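Local coordinates for protein vanadium-dependent bromoperoxidase (Corallina officinalis, PDB 1QHB) that uses a bound vanadate cofactor and hydrogen peroxide to oxidise bromide and halogenate organic substrates, working as a calcium-stabilised homododecamer, at residues L164-L167 / G168-I171. Residues are numbered along the deposited sequence; the frame is centred on the assembly and turned at random.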
# COMPACT_ATOMS: atom_id res chain seq x y z
N LEU A 164 49.31 -39.75 -5.19
CA LEU A 164 49.23 -41.05 -5.87
C LEU A 164 48.59 -40.92 -7.24
O LEU A 164 49.02 -41.62 -8.18
CB LEU A 164 48.49 -42.09 -5.02
CG LEU A 164 49.31 -42.45 -3.77
CD1 LEU A 164 48.40 -43.01 -2.72
CD2 LEU A 164 50.41 -43.48 -4.15
N MET A 165 47.66 -39.96 -7.40
CA MET A 165 47.08 -39.76 -8.72
C MET A 165 48.16 -39.18 -9.62
O MET A 165 48.17 -39.52 -10.78
CB MET A 165 45.93 -38.78 -8.72
CG MET A 165 44.66 -39.36 -8.12
SD MET A 165 43.52 -37.97 -7.89
CE MET A 165 41.99 -38.90 -7.70
N ALA A 166 48.97 -38.28 -9.08
CA ALA A 166 50.05 -37.70 -9.89
C ALA A 166 51.08 -38.78 -10.25
O ALA A 166 51.57 -38.76 -11.39
CB ALA A 166 50.69 -36.61 -9.07
N LEU A 167 51.42 -39.72 -9.36
CA LEU A 167 52.40 -40.74 -9.76
C LEU A 167 51.78 -41.75 -10.69
O LEU A 167 52.47 -42.34 -11.53
CB LEU A 167 52.94 -41.44 -8.51
CG LEU A 167 53.71 -40.61 -7.49
CD1 LEU A 167 53.85 -41.34 -6.17
CD2 LEU A 167 55.09 -40.24 -8.04
N GLY A 168 50.45 -41.99 -10.59
CA GLY A 168 49.81 -42.95 -11.50
C GLY A 168 49.19 -42.26 -12.71
O GLY A 168 48.33 -42.91 -13.34
N ARG A 169 49.61 -41.06 -13.11
CA ARG A 169 48.96 -40.38 -14.22
C ARG A 169 49.00 -41.10 -15.54
O ARG A 169 48.14 -40.86 -16.40
CB ARG A 169 49.56 -38.97 -14.45
CG ARG A 169 48.68 -37.78 -14.13
CD ARG A 169 49.32 -36.42 -13.99
NE ARG A 169 48.69 -35.79 -12.75
CZ ARG A 169 49.36 -34.88 -12.08
NH1 ARG A 169 50.59 -34.52 -12.46
NH2 ARG A 169 48.84 -34.28 -11.01
N ASP A 170 50.03 -41.90 -15.83
CA ASP A 170 50.15 -42.52 -17.14
C ASP A 170 49.69 -43.96 -17.13
O ASP A 170 49.78 -44.67 -18.11
CB ASP A 170 51.55 -42.29 -17.71
CG ASP A 170 51.70 -40.80 -17.98
OD1 ASP A 170 50.94 -40.25 -18.82
OD2 ASP A 170 52.53 -40.18 -17.31
N ILE A 171 48.99 -44.39 -16.11
CA ILE A 171 48.34 -45.68 -16.00
C ILE A 171 47.02 -45.62 -16.76
O ILE A 171 46.27 -44.64 -16.66
CB ILE A 171 48.09 -45.97 -14.51
CG1 ILE A 171 49.45 -46.31 -13.87
CG2 ILE A 171 47.14 -47.14 -14.32
CD1 ILE A 171 49.40 -46.63 -12.40
O HOH W 1 52.26 -42.94 -14.03
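Arg169 folds back over Ala166 where helix 153-167 runs out, a compact example of a side chain just past a helix end packing back on the last turn. Its guanidinium lies flat against the last turn: Ala166 CA sits 3.6 Å above the centre of one face, and the CB methyl of Ala166 comes over the same group, 3.6 Å from NH2 of Arg169. A bend at chi3 (-136°) turns the outer part of the arginine chain across the alanine. The planar group is fixed from beyond the turn as well, since NE and NH2 donate to the carbonyls of Met547 and Pro468, and NH1 forms a salt bridge with Asp290. A leucine in place of Arg169 would probably leave Asp290 without this charged mate and both carbonyls without their donors.

The backbone accounts for the rest of the tight side. Gly168 N closes the final helical bond to Leu164 O at 2.8 Å, while Arg169 N makes a weak, long bond to Ala166 O (3.5 Å). Gly168 is the first residue to leave helical geometry, and the chain reverses through a type I beta turn, with Ile171 N bonded to Gly168 O. The looser side lies at Leu167 and Asp170, both partly exposed: a water donates to Leu167 O at 2.6 Å and accepts from Asp170 N at 3.0 Å, linking two backbone atoms too far apart to bond directly.

Asp170 OD1 forms a salt bridge with Arg324. Around the helix end, Leu164 and Leu167 pack against helices 182-192 and 439-456, whereas Met165 packs against Ile543, Asn546 and Met547 of helix 530-548, which carries Arg545, a residue of the vanadate-binding site about 9 Å from the methionine side chain.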